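Local coordinates for Glyoxalase/Bleomycin resistance protein (Bacillus cereus ATCC 14579, PDB 1XQA) that is of unknown function but belongs to the glyoxalase/bleomycin-resistance superfamily, binds magnesium and is possibly a glyoxalase, at residues I4-V14 with G45-V56; A96-P104 with T108-C113. One frame throughout, in Å; residues are numbered along the deposited sequence.

In the fold
Both segments of interaction 1 precede those of interaction 2 in the sequence, and each contact belongs to a different four-stranded mixed sheet. Both sheets have the strand order 1-4-3-2, the pattern of the vicinal oxygen chelate fold. Interaction 1 joins the first and fourth strands of its sheet in parallel (6-11 with 47-52), whereas interaction 2 is the antiparallel hairpin of the third and fourth strands of the other (97-103 with 107-112). The two contacts lie on opposite sides of the chain's centre, with their own centres about 17 Å apart and nearest atoms about 5 Å apart. Phe-107 bridges this gap by touching Leu-9 and Val-11. Interaction 2 carries Glu-110, which shares the magnesium site with His-63.

Interaction 1: residues I4-V14 with G45-V56; sequences IKHLNLTVADV and GFILTLMKGKEV
With CG anti to the backbone N (chi1 175°), the imidazole of His-6 is carried across to the neighbouring strand, where His-6 ND1 donates to Ile-47 O at 3.0 Å. The acceptor lies close to the ring plane, but the donor sits 47° out of the carbonyl plane. Leu-7 N shares Ile-47 O, meeting it nearly end-on. A similar first torsion in Phe-46 (chi1 -168°) lays one ring face against the Lys-5 to His-6 peptide. Leu-7 CB lies at the ring's edge, 3.9 Å from Phe-46 CE2, and Ile-4 runs alongside the ring, its CG2 4.0 Å from Phe-46 CE1, so a flat apolar group covers the start of the pairing.

From there seven backbone bonds zip strands 6-11 and 47-52 together in parallel, ending with Gly-53 N to Val-11 O at 2.9 Å. One face carries leucines: Leu-7 and Leu-48 run side by side, Leu-7 CD2 to Leu-48 CD1 3.6 Å, and Leu-9 follows beside Leu-50. Branched aliphatic chains suit this side, since Leu-48 and Leu-50 also pack on helix 14-25. The other face is more polar, with the amide of Asn-8 lying against the methyl end of selenomethionine Met-51. Beyond the strands, glycine suits position 53: Thr-10 CG2 approaches Gly-53 CA to 3.6 Å, and a CB there would run into that methyl. A water links the carbonyls of Ala-12 and Gly-53 with Lys-54 NZ.

Regular peptide bonding thus fixes the strand register, Leu-48 and Leu-50 bind the sheet to helix 14-25, and Ile-47 O, gripped by two donors, ties the His-6 ring to that framework.

Interaction 2: residues A96-P104 with T108-C113; sequences AYTFYVEAP and TIEVMC
Glu-110, a residue of the magnesium site, is met from the neighbouring strand 97-103 by Tyr-100 and Thr-98. Its chain runs beside the phenol, Glu-110 CB 3.7 Å from Tyr-100 CE1, and the carboxylate plane is only 9° from that of the ring. Thr-98 CG2 comes to 3.5 Å from Glu-110 CG. With CG anti to the backbone N (chi1 174°) and the chain extended beyond it, the carboxylate reaches out to the metal, while a ring and a methyl pack against its aliphatic part. One water donates to Glu-110 OE2 and bonds Thr-98 OG1; another, bonded to Tyr-100 OH, reaches OE2 weakly. On the same face Thr-108 OG1 donates to Glu-102 OE2 at 2.7 Å.

Across the sheet, Val-111 CB sits over the Phe-99 ring, 3.9 Å from its centroid, in a CH-pi contact. Bulky groups suit this buried face: helix 71-83 lies against Phe-99, and Phe-25 of helix 14-25 against Ile-109 and Val-111.

Between the two faces, reciprocal backbone bonds set the register. His-63 meets the Tyr-100 ring edge-to-face and shares the metal; a strand-borne glutamate beside a histidine there is characteristic of the vicinal oxygen chelate fold.

Interaction 1: residues I4-V14 with G45-V56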
ATOM      1  N   ILE A   4       6.060 -24.909   1.135  1.00 25.57           N
ATOM      2  CA  ILE A   4       5.974 -24.025  -0.016  1.00 23.61           C
ATOM      3  C   ILE A   4       6.250 -22.600   0.440  1.00 22.20           C
ATOM      4  O   ILE A   4       5.502 -22.049   1.253  1.00 22.36           O
ATOM      5  CB  ILE A   4       4.589 -24.145  -0.654  1.00 23.33           C
ATOM      6  CG1 ILE A   4       4.376 -25.584  -1.151  1.00 24.96           C
ATOM      7  CG2 ILE A   4       4.452 -23.195  -1.801  1.00 23.90           C
ATOM      8  CD1 ILE A   4       2.954 -26.083  -0.988  1.00 26.60           C
ATOM      9  N   LYS A   5       7.314 -22.004  -0.082  1.00 21.07           N
ATOM     10  CA  LYS A   5       7.753 -20.683   0.383  1.00 20.18           C
ATOM     11  C   LYS A   5       8.052 -19.673  -0.728  1.00 19.94           C
ATOM     12  O   LYS A   5       8.471 -18.550  -0.443  1.00 19.19           O
ATOM     13  CB  LYS A   5       8.966 -20.829   1.318  1.00 20.50           C
ATOM     14  CG  LYS A   5       8.638 -21.509   2.660  1.00 21.91           C
ATOM     15  CD  LYS A   5       7.719 -20.635   3.518  1.00 25.44           C
ATOM     16  CE  LYS A   5       7.563 -21.199   4.925  1.00 27.60           C
ATOM     17  NZ  LYS A   5       7.002 -22.576   4.983  1.00 27.05           N
ATOM     18  N   HIS A   6       7.844 -20.075  -1.978  1.00 18.84           N
ATOM     19  CA  HIS A   6       8.065 -19.186  -3.120  1.00 19.85           C
ATOM     20  C   HIS A   6       7.061 -19.439  -4.245  1.00 19.86           C
ATOM     21  O   HIS A   6       6.718 -20.598  -4.550  1.00 20.22           O
ATOM     22  CB  HIS A   6       9.493 -19.392  -3.631  1.00 19.51           C
ATOM     23  CG  HIS A   6       9.832 -18.624  -4.873  1.00 21.63           C
ATOM     24  ND1 HIS A   6       9.555 -17.282  -5.029  1.00 25.12           N
ATOM     25  CD2 HIS A   6      10.474 -19.006  -5.999  1.00 21.37           C
ATOM     26  CE1 HIS A   6       9.992 -16.879  -6.208  1.00 22.20           C
ATOM     27  NE2 HIS A   6      10.555 -17.905  -6.817  1.00 23.42           N
ATOM     28  N   LEU A   7       6.585 -18.354  -4.853  1.00 19.91           N
ATOM     29  CA  LEU A   7       5.816 -18.427  -6.087  1.00 20.19           C
ATOM     30  C   LEU A   7       6.426 -17.396  -7.022  1.00 20.59           C
ATOM     31  O   LEU A   7       6.605 -16.240  -6.636  1.00 19.36           O
ATOM     32  CB  LEU A   7       4.340 -18.083  -5.830  1.00 20.81           C
ATOM     33  CG  LEU A   7       3.346 -18.143  -6.999  1.00 20.88           C
ATOM     34  CD1 LEU A   7       3.094 -19.601  -7.386  1.00 22.47           C
ATOM     35  CD2 LEU A   7       2.019 -17.464  -6.618  1.00 21.93           C
ATOM     36  N   ASN A   8       6.794 -17.822  -8.226  1.00 20.81           N
ATOM     37  CA  ASN A   8       7.128 -16.870  -9.280  1.00 21.94           C
ATOM     38  C   ASN A   8       5.898 -16.733 -10.160  1.00 21.65           C
ATOM     39  O   ASN A   8       5.503 -17.675 -10.860  1.00 21.06           O
ATOM     40  CB  ASN A   8       8.330 -17.321 -10.103  1.00 21.78           C
ATOM     41  CG  ASN A   8       8.804 -16.249 -11.067  1.00 25.37           C
ATOM     42  OD1 ASN A   8       8.760 -16.429 -12.291  1.00 27.50           O
ATOM     43  ND2 ASN A   8       9.256 -15.120 -10.524  1.00 25.52           N
ATOM     44  N   LEU A   9       5.269 -15.572 -10.056  1.00 21.88           N
ATOM     45  CA  LEU A   9       4.023 -15.292 -10.733  1.00 22.14           C
ATOM     46  C   LEU A   9       4.283 -14.423 -11.934  1.00 21.95           C
ATOM     47  O   LEU A   9       4.662 -13.253 -11.787  1.00 22.05           O
ATOM     48  CB  LEU A   9       3.098 -14.565  -9.767  1.00 22.78           C
ATOM     49  CG  LEU A   9       1.644 -14.411 -10.152  1.00 24.61           C
ATOM     50  CD1 LEU A   9       0.941 -15.772 -10.250  1.00 26.19           C
ATOM     51  CD2 LEU A   9       1.000 -13.564  -9.077  1.00 23.70           C
ATOM     52  N   THR A  10       4.136 -15.005 -13.123  1.00 21.87           N
ATOM     53  CA  THR A  10       4.282 -14.259 -14.363  1.00 21.40           C
ATOM     54  C   THR A  10       3.098 -13.295 -14.482  1.00 22.19           C
ATOM     55  O   THR A  10       1.937 -13.689 -14.264  1.00 21.61           O
ATOM     56  CB  THR A  10       4.325 -15.191 -15.574  1.00 22.03           C
ATOM     57  OG1 THR A  10       5.191 -16.308 -15.303  1.00 21.04           O
ATOM     58  CG2 THR A  10       4.848 -14.441 -16.809  1.00 20.65           C
ATOM     59  N   VAL A  11       3.397 -12.030 -14.789  1.00 21.14           N
ATOM     60  CA  VAL A  11       2.364 -11.012 -14.961  1.00 20.83           C
ATOM     61  C   VAL A  11       2.555 -10.141 -16.211  1.00 20.72           C
ATOM     62  O   VAL A  11       3.658 -10.034 -16.777  1.00 20.59           O
ATOM     63  CB  VAL A  11       2.216 -10.103 -13.708  1.00 20.08           C
ATOM     64  CG1 VAL A  11       1.789 -10.914 -12.487  1.00 20.62           C
ATOM     65  CG2 VAL A  11       3.524  -9.359 -13.437  1.00 19.50           C
ATOM     66  N   ALA A  12       1.458  -9.520 -16.629  1.00 20.75           N
ATOM     67  CA  ALA A  12       1.449  -8.609 -17.764  1.00 20.79           C
ATOM     68  C   ALA A  12       2.134  -7.292 -17.428  1.00 20.72           C
ATOM     69  O   ALA A  12       2.677  -6.629 -18.296  1.00 21.17           O
ATOM     70  CB  ALA A  12       0.010  -8.344 -18.219  1.00 21.17           C
ATOM     71  N   ASP A  13       2.103  -6.914 -16.153  1.00 20.27           N
ATOM     72  CA  ASP A  13       2.596  -5.608 -15.751  1.00 19.92           C
ATOM     73  C   ASP A  13       3.018  -5.721 -14.304  1.00 19.71           C
ATOM     74  O   ASP A  13       2.162  -5.828 -13.418  1.00 19.67           O
ATOM     75  CB  ASP A  13       1.469  -4.572 -15.897  1.00 19.29           C
ATOM     76  CG  ASP A  13       1.896  -3.154 -15.525  1.00 20.09           C
ATOM     77  OD1 ASP A  13       2.926  -2.962 -14.824  1.00 17.79           O
ATOM     78  OD2 ASP A  13       1.181  -2.217 -15.946  1.00 21.05           O
ATOM     79  N   VAL A  14       4.336  -5.731 -14.080  1.00 19.70           N
ATOM     80  CA  VAL A  14       4.886  -5.903 -12.729  1.00 20.00           C
ATOM     81  C   VAL A  14       4.559  -4.701 -11.842  1.00 19.68           C
ATOM     82  O   VAL A  14       4.151  -4.853 -10.694  1.00 20.30           O
ATOM     83  CB  VAL A  14       6.417  -6.127 -12.823  1.00 20.12           C
ATOM     84  CG1 VAL A  14       7.095  -5.998 -11.457  1.00 20.96           C
ATOM     85  CG2 VAL A  14       6.689  -7.483 -13.420  1.00 21.55           C
ATOM     86  N   GLY A  45       7.188 -14.279   5.645  1.00 27.73           N
ATOM     87  CA  GLY A  45       8.389 -14.614   4.888  1.00 26.78           C
ATOM     88  C   GLY A  45       8.171 -15.367   3.582  1.00 26.06           C
ATOM     89  O   GLY A  45       9.141 -15.795   2.954  1.00 26.33           O
ATOM     90  N   PHE A  46       6.919 -15.547   3.166  1.00 24.17           N
ATOM     91  CA  PHE A  46       6.667 -16.125   1.845  1.00 23.44           C
ATOM     92  C   PHE A  46       7.206 -15.150   0.804  1.00 23.34           C
ATOM     93  O   PHE A  46       7.050 -13.929   0.957  1.00 23.68           O
ATOM     94  CB  PHE A  46       5.167 -16.351   1.619  1.00 22.55           C
ATOM     95  CG  PHE A  46       4.854 -17.208   0.408  1.00 22.58           C
ATOM     96  CD1 PHE A  46       4.684 -18.584   0.538  1.00 21.16           C
ATOM     97  CD2 PHE A  46       4.713 -16.636  -0.857  1.00 22.92           C
ATOM     98  CE1 PHE A  46       4.382 -19.372  -0.581  1.00 21.57           C
ATOM     99  CE2 PHE A  46       4.425 -17.420  -1.978  1.00 20.16           C
ATOM    100  CZ  PHE A  46       4.257 -18.784  -1.836  1.00 20.17           C
ATOM    101  N   ILE A  47       7.848 -15.677  -0.239  1.00 22.93           N
ATOM    102  CA  ILE A  47       8.408 -14.849  -1.308  1.00 23.03           C
ATOM    103  C   ILE A  47       7.579 -14.975  -2.575  1.00 22.59           C
ATOM    104  O   ILE A  47       7.548 -16.033  -3.194  1.00 22.59           O
ATOM    105  CB  ILE A  47       9.869 -15.260  -1.662  1.00 23.19           C
ATOM    106  CG1 ILE A  47      10.754 -15.317  -0.412  1.00 24.98           C
ATOM    107  CG2 ILE A  47      10.465 -14.348  -2.774  1.00 24.60           C
ATOM    108  CD1 ILE A  47      10.991 -14.012   0.217  1.00 28.50           C
ATOM    109  N   LEU A  48       6.943 -13.883  -2.974  1.00 21.86           N
ATOM    110  CA  LEU A  48       6.201 -13.842  -4.230  1.00 22.00           C
ATOM    111  C   LEU A  48       6.939 -12.966  -5.214  1.00 21.27           C
ATOM    112  O   LEU A  48       6.974 -11.745  -5.043  1.00 20.50           O
ATOM    113  CB  LEU A  48       4.796 -13.271  -3.987  1.00 21.41           C
ATOM    114  CG  LEU A  48       3.954 -12.984  -5.244  1.00 23.01           C
ATOM    115  CD1 LEU A  48       3.562 -14.273  -5.900  1.00 25.17           C
ATOM    116  CD2 LEU A  48       2.711 -12.165  -4.885  1.00 23.80           C
ATOM    117  N   THR A  49       7.573 -13.559  -6.226  1.00 20.89           N
ATOM    118  CA  THR A  49       8.222 -12.743  -7.225  1.00 20.84           C
ATOM    119  C   THR A  49       7.292 -12.514  -8.414  1.00 21.34           C
ATOM    120  O   THR A  49       6.579 -13.414  -8.859  1.00 21.75           O
ATOM    121  CB  THR A  49       9.571 -13.344  -7.675  1.00 19.84           C
ATOM    122  OG1 THR A  49       9.379 -14.723  -8.010  1.00 22.44           O
ATOM    123  CG2 THR A  49      10.567 -13.293  -6.558  1.00 19.38           C
ATOM    124  N   LEU A  50       7.271 -11.280  -8.894  1.00 21.80           N
ATOM    125  CA  LEU A  50       6.438 -10.916 -10.023  1.00 22.10           C
ATOM    126  C   LEU A  50       7.367 -10.749 -11.191  1.00 22.43           C
ATOM    127  O   LEU A  50       8.356 -10.039 -11.081  1.00 22.82           O
ATOM    128  CB  LEU A  50       5.710  -9.601  -9.735  1.00 21.65           C
ATOM    129  CG  LEU A  50       4.826  -9.478  -8.490  1.00 21.70           C
ATOM    130  CD1 LEU A  50       4.519  -8.002  -8.247  1.00 20.58           C
ATOM    131  CD2 LEU A  50       3.527 -10.288  -8.637  1.00 21.66           C
HETATM  132  N   MSE A  51       7.065 -11.399 -12.312  1.00 22.94           N
HETATM  133  CA  MSE A  51       7.963 -11.396 -13.446  1.00 25.56           C
HETATM  134  C   MSE A  51       7.180 -11.050 -14.706  1.00 24.59           C
HETATM  135  O   MSE A  51       6.180 -11.694 -15.013  1.00 23.77           O
HETATM  136  CB  MSE A  51       8.655 -12.758 -13.582  1.00 24.64           C
HETATM  137  CG  MSE A  51       9.585 -12.854 -14.757  1.00 26.57           C
HETATM  138 SE   MSE A  51      10.681 -14.478 -14.724  1.00 34.37          SE
HETATM  139  CE  MSE A  51      11.520 -14.282 -13.011  1.00 33.33           C
ATOM    140  N   LYS A  52       7.625 -10.023 -15.421  1.00 24.68           N
ATOM    141  CA  LYS A  52       6.968  -9.639 -16.666  1.00 25.53           C
ATOM    142  C   LYS A  52       7.027 -10.797 -17.646  1.00 25.86           C
ATOM    143  O   LYS A  52       8.071 -11.447 -17.811  1.00 25.44           O
ATOM    144  CB  LYS A  52       7.639  -8.419 -17.315  1.00 25.78           C
ATOM    145  CG  LYS A  52       6.738  -7.678 -18.298  1.00 27.89           C
ATOM    146  CD  LYS A  52       7.554  -6.712 -19.151  1.00 31.31           C
ATOM    147  CE  LYS A  52       6.660  -5.788 -19.956  1.00 33.68           C
ATOM    148  NZ  LYS A  52       7.438  -5.041 -21.010  1.00 35.77           N
ATOM    149  N   GLY A  53       5.897 -11.046 -18.292  1.00 26.33           N
ATOM    150  CA  GLY A  53       5.836 -12.031 -19.362  1.00 27.75           C
ATOM    151  C   GLY A  53       5.010 -11.520 -20.518  1.00 28.61           C
ATOM    152  O   GLY A  53       4.295 -10.518 -20.398  1.00 28.46           O
ATOM    153  N   LYS A  54       5.111 -12.218 -21.643  1.00 29.79           N
ATOM    154  CA  LYS A  54       4.307 -11.881 -22.806  1.00 30.98           C
ATOM    155  C   LYS A  54       3.133 -12.829 -22.906  1.00 30.87           C
ATOM    156  O   LYS A  54       3.261 -14.025 -22.624  1.00 31.03           O
ATOM    157  CB  LYS A  54       5.138 -11.916 -24.096  1.00 31.42           C
ATOM    158  CG  LYS A  54       6.034 -10.688 -24.271  1.00 34.31           C
ATOM    159  CD  LYS A  54       5.258  -9.403 -23.990  1.00 38.65           C
ATOM    160  CE  LYS A  54       6.156  -8.334 -23.383  1.00 40.89           C
ATOM    161  NZ  LYS A  54       5.472  -7.699 -22.224  1.00 43.25           N
ATOM    162  N   GLU A  55       1.991 -12.268 -23.293  1.00 30.53           N
ATOM    163  CA  GLU A  55       0.774 -13.030 -23.512  1.00 30.34           C
ATOM    164  C   GLU A  55       0.421 -13.920 -22.330  1.00 29.31           C
ATOM    165  O   GLU A  55       0.246 -15.143 -22.448  1.00 28.58           O
ATOM    166  CB  GLU A  55       0.927 -13.861 -24.758  1.00 30.57           C
ATOM    167  CG  GLU A  55      -0.302 -13.881 -25.554  1.00 33.99           C
ATOM    168  CD  GLU A  55      -0.143 -14.768 -26.724  1.00 37.17           C
ATOM    169  OE1 GLU A  55      -0.758 -15.856 -26.700  1.00 39.41           O
ATOM    170  OE2 GLU A  55       0.628 -14.395 -27.637  1.00 38.03           O
ATOM    171  N   VAL A  56       0.305 -13.276 -21.184  1.00 28.60           N
ATOM    172  CA  VAL A  56       0.115 -13.970 -19.935  1.00 27.96           C
ATOM    173  C   VAL A  56      -1.335 -14.411 -19.750  1.00 28.04           C
ATOM    174  O   VAL A  56      -2.254 -13.588 -19.762  1.00 27.88           O
ATOM    175  CB  VAL A  56       0.542 -13.072 -18.760  1.00 28.06           C
ATOM    176  CG1 VAL A  56       0.125 -13.698 -17.443  1.00 27.28           C
ATOM    177  CG2 VAL A  56       2.057 -12.841 -18.811  1.00 27.26           C
TER
HETATM  178  O   HOH W   1       2.701  -7.805 -20.813  1.00 54.68           O

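Interaction 2: residues A96-P104 with T108-C113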
ATOM      1  N   ALA A  96     -15.507 -21.512   3.151  1.00 28.79           N
ATOM      2  CA  ALA A  96     -15.047 -20.318   3.827  1.00 28.33           C
ATOM      3  C   ALA A  96     -15.860 -19.119   3.331  1.00 28.30           C
ATOM      4  O   ALA A  96     -16.569 -19.208   2.323  1.00 28.92           O
ATOM      5  CB  ALA A  96     -13.566 -20.109   3.555  1.00 28.73           C
ATOM      6  N   TYR A  97     -15.763 -18.004   4.042  1.00 27.15           N
ATOM      7  CA  TYR A  97     -16.394 -16.769   3.612  1.00 26.31           C
ATOM      8  C   TYR A  97     -15.395 -16.116   2.646  1.00 25.70           C
ATOM      9  O   TYR A  97     -14.322 -15.689   3.066  1.00 24.79           O
ATOM     10  CB  TYR A  97     -16.676 -15.912   4.844  1.00 26.86           C
ATOM     11  CG  TYR A  97     -17.419 -14.619   4.633  1.00 26.76           C
ATOM     12  CD1 TYR A  97     -18.742 -14.611   4.203  1.00 27.81           C
ATOM     13  CD2 TYR A  97     -16.808 -13.395   4.909  1.00 26.70           C
ATOM     14  CE1 TYR A  97     -19.436 -13.422   4.039  1.00 27.78           C
ATOM     15  CE2 TYR A  97     -17.492 -12.201   4.755  1.00 27.11           C
ATOM     16  CZ  TYR A  97     -18.807 -12.222   4.315  1.00 27.80           C
ATOM     17  OH  TYR A  97     -19.501 -11.052   4.153  1.00 26.87           O
ATOM     18  N   THR A  98     -15.763 -16.077   1.359  1.00 24.50           N
ATOM     19  CA  THR A  98     -14.807 -15.896   0.248  1.00 24.37           C
ATOM     20  C   THR A  98     -15.301 -14.956  -0.853  1.00 23.19           C
ATOM     21  O   THR A  98     -16.475 -14.970  -1.219  1.00 21.92           O
ATOM     22  CB  THR A  98     -14.542 -17.254  -0.463  1.00 24.39           C
ATOM     23  OG1 THR A  98     -14.347 -18.286   0.509  1.00 27.61           O
ATOM     24  CG2 THR A  98     -13.322 -17.181  -1.372  1.00 24.98           C
ATOM     25  N   PHE A  99     -14.390 -14.166  -1.415  1.00 22.12           N
ATOM     26  CA  PHE A  99     -14.653 -13.556  -2.708  1.00 21.33           C
ATOM     27  C   PHE A  99     -13.389 -13.581  -3.543  1.00 21.23           C
ATOM     28  O   PHE A  99     -12.297 -13.860  -3.033  1.00 21.52           O
ATOM     29  CB  PHE A  99     -15.192 -12.133  -2.576  1.00 21.08           C
ATOM     30  CG  PHE A  99     -14.166 -11.116  -2.129  1.00 19.59           C
ATOM     31  CD1 PHE A  99     -13.428 -10.396  -3.063  1.00 20.87           C
ATOM     32  CD2 PHE A  99     -13.971 -10.861  -0.775  1.00 21.14           C
ATOM     33  CE1 PHE A  99     -12.499  -9.452  -2.664  1.00 20.43           C
ATOM     34  CE2 PHE A  99     -13.040  -9.907  -0.359  1.00 20.91           C
ATOM     35  CZ  PHE A  99     -12.311  -9.206  -1.299  1.00 21.12           C
ATOM     36  N   TYR A 100     -13.555 -13.295  -4.825  1.00 20.97           N
ATOM     37  CA  TYR A 100     -12.437 -13.262  -5.741  1.00 20.90           C
ATOM     38  C   TYR A 100     -12.338 -11.884  -6.394  1.00 20.97           C
ATOM     39  O   TYR A 100     -13.342 -11.171  -6.525  1.00 21.32           O
ATOM     40  CB  TYR A 100     -12.571 -14.346  -6.806  1.00 21.15           C
ATOM     41  CG  TYR A 100     -12.700 -15.729  -6.222  1.00 21.31           C
ATOM     42  CD1 TYR A 100     -11.580 -16.512  -6.001  1.00 21.14           C
ATOM     43  CD2 TYR A 100     -13.947 -16.224  -5.828  1.00 21.57           C
ATOM     44  CE1 TYR A 100     -11.690 -17.778  -5.443  1.00 21.66           C
ATOM     45  CE2 TYR A 100     -14.074 -17.485  -5.256  1.00 22.73           C
ATOM     46  CZ  TYR A 100     -12.941 -18.253  -5.066  1.00 23.26           C
ATOM     47  OH  TYR A 100     -13.056 -19.512  -4.512  1.00 24.52           O
ATOM     48  N   VAL A 101     -11.136 -11.542  -6.839  1.00 20.09           N
ATOM     49  CA  VAL A 101     -10.914 -10.315  -7.579  1.00 19.66           C
ATOM     50  C   VAL A 101      -9.870 -10.557  -8.665  1.00 20.45           C
ATOM     51  O   VAL A 101      -8.860 -11.217  -8.426  1.00 20.63           O
ATOM     52  CB  VAL A 101     -10.507  -9.139  -6.646  1.00 19.66           C
ATOM     53  CG1 VAL A 101      -9.216  -9.442  -5.876  1.00 18.30           C
ATOM     54  CG2 VAL A 101     -10.411  -7.788  -7.430  1.00 19.28           C
ATOM     55  N   GLU A 102     -10.130 -10.032  -9.857  1.00 21.17           N
ATOM     56  CA  GLU A 102      -9.173 -10.100 -10.957  1.00 22.08           C
ATOM     57  C   GLU A 102      -8.180  -8.991 -10.746  1.00 22.39           C
ATOM     58  O   GLU A 102      -8.553  -7.810 -10.804  1.00 22.81           O
ATOM     59  CB  GLU A 102      -9.871  -9.884 -12.286  1.00 22.99           C
ATOM     60  CG  GLU A 102     -11.121 -10.673 -12.443  1.00 28.37           C
ATOM     61  CD  GLU A 102     -10.876 -11.951 -13.147  1.00 35.20           C
ATOM     62  OE1 GLU A 102     -11.440 -12.108 -14.258  1.00 37.59           O
ATOM     63  OE2 GLU A 102     -10.109 -12.777 -12.601  1.00 38.50           O
ATOM     64  N   ALA A 103      -6.922  -9.367 -10.513  1.00 21.67           N
ATOM     65  CA  ALA A 103      -5.887  -8.424 -10.083  1.00 20.95           C
ATOM     66  C   ALA A 103      -5.134  -7.824 -11.259  1.00 20.52           C
ATOM     67  O   ALA A 103      -4.989  -8.482 -12.309  1.00 20.30           O
ATOM     68  CB  ALA A 103      -4.909  -9.113  -9.151  1.00 19.82           C
ATOM     69  N   PRO A 104      -4.648  -6.573 -11.095  1.00 20.69           N
ATOM     70  CA  PRO A 104      -3.708  -5.994 -12.051  1.00 20.62           C
ATOM     71  C   PRO A 104      -2.559  -6.961 -12.330  1.00 21.43           C
ATOM     72  O   PRO A 104      -2.036  -7.600 -11.399  1.00 21.94           O
ATOM     73  CB  PRO A 104      -3.206  -4.743 -11.329  1.00 20.77           C
ATOM     74  CG  PRO A 104      -4.401  -4.293 -10.522  1.00 19.81           C
ATOM     75  CD  PRO A 104      -4.981  -5.615 -10.018  1.00 20.62           C
ATOM     76  N   THR A 108      -6.015 -14.012 -10.715  1.00 20.82           N
ATOM     77  CA  THR A 108      -7.128 -13.906  -9.778  1.00 20.83           C
ATOM     78  C   THR A 108      -6.614 -14.115  -8.367  1.00 19.53           C
ATOM     79  O   THR A 108      -5.785 -15.007  -8.129  1.00 19.37           O
ATOM     80  CB  THR A 108      -8.187 -14.963 -10.109  1.00 21.30           C
ATOM     81  OG1 THR A 108      -8.653 -14.714 -11.442  1.00 23.07           O
ATOM     82  CG2 THR A 108      -9.368 -14.924  -9.121  1.00 20.84           C
ATOM     83  N   ILE A 109      -7.124 -13.302  -7.437  1.00 19.33           N
ATOM     84  CA  ILE A 109      -6.813 -13.419  -6.038  1.00 19.34           C
ATOM     85  C   ILE A 109      -8.079 -13.828  -5.285  1.00 19.18           C
ATOM     86  O   ILE A 109      -9.181 -13.362  -5.580  1.00 19.85           O
ATOM     87  CB  ILE A 109      -6.285 -12.068  -5.475  1.00 19.36           C
ATOM     88  CG1 ILE A 109      -4.829 -11.852  -5.916  1.00 19.03           C
ATOM     89  CG2 ILE A 109      -6.411 -12.021  -3.946  1.00 19.76           C
ATOM     90  CD1 ILE A 109      -4.265 -10.463  -5.586  1.00 18.86           C
ATOM     91  N   GLU A 110      -7.910 -14.726  -4.333  1.00 19.79           N
ATOM     92  CA  GLU A 110      -8.989 -15.102  -3.428  1.00 20.16           C
ATOM     93  C   GLU A 110      -8.786 -14.457  -2.053  1.00 20.90           C
ATOM     94  O   GLU A 110      -7.674 -14.435  -1.518  1.00 20.71           O
ATOM     95  CB  GLU A 110      -8.970 -16.627  -3.293  1.00 20.74           C
ATOM     96  CG  GLU A 110      -9.916 -17.197  -2.280  1.00 22.59           C
ATOM     97  CD  GLU A 110      -9.539 -18.622  -1.907  1.00 28.15           C
ATOM     98  OE1 GLU A 110      -8.361 -18.988  -2.088  1.00 30.52           O
ATOM     99  OE2 GLU A 110     -10.410 -19.362  -1.420  1.00 27.82           O
ATOM    100  N   VAL A 111      -9.877 -13.973  -1.455  1.00 20.44           N
ATOM    101  CA  VAL A 111      -9.811 -13.368  -0.138  1.00 20.82           C
ATOM    102  C   VAL A 111     -10.848 -14.100   0.692  1.00 21.39           C
ATOM    103  O   VAL A 111     -11.988 -14.200   0.277  1.00 21.10           O
ATOM    104  CB  VAL A 111     -10.121 -11.842  -0.186  1.00 20.64           C
ATOM    105  CG1 VAL A 111     -10.032 -11.215   1.219  1.00 21.45           C
ATOM    106  CG2 VAL A 111      -9.192 -11.119  -1.195  1.00 20.51           C
HETATM  107  N   MSE A 112     -10.442 -14.651   1.832  1.00 22.79           N
HETATM  108  CA  MSE A 112     -11.346 -15.506   2.603  1.00 24.65           C
HETATM  109  C   MSE A 112     -11.050 -15.551   4.088  1.00 25.01           C
HETATM  110  O   MSE A 112      -9.964 -15.175   4.531  1.00 24.40           O
HETATM  111  CB  MSE A 112     -11.336 -16.939   2.033  1.00 25.65           C
HETATM  112  CG  MSE A 112     -10.079 -17.734   2.336  1.00 26.45           C
HETATM  113 SE   MSE A 112      -8.478 -17.117   1.412  1.00 35.26          SE
HETATM  114  CE  MSE A 112      -7.430 -18.766   1.586  1.00 29.06           C
ATOM    115  N   CYS A 113     -12.048 -15.999   4.842  1.00 27.03           N
ATOM    116  CA  CYS A 113     -11.891 -16.363   6.245  1.00 28.01           C
ATOM    117  C   CYS A 113     -12.658 -17.657   6.515  1.00 28.33           C
ATOM    118  O   CYS A 113     -13.809 -17.807   6.098  1.00 28.62           O
ATOM    119  CB  CYS A 113     -12.405 -15.244   7.149  1.00 27.67           C
ATOM    120  SG  CYS A 113     -12.262 -15.635   8.896  1.00 30.28           S
ATOM    121  OXT CYS A 113     -12.159 -18.593   7.149  1.00 28.65           O
TER
HETATM  122  O   HOH W   2     -12.205 -20.013   0.112  1.00 42.20           O
HETATM  123  O   HOH W   3     -11.226 -20.976  -3.669  1.00 35.93           O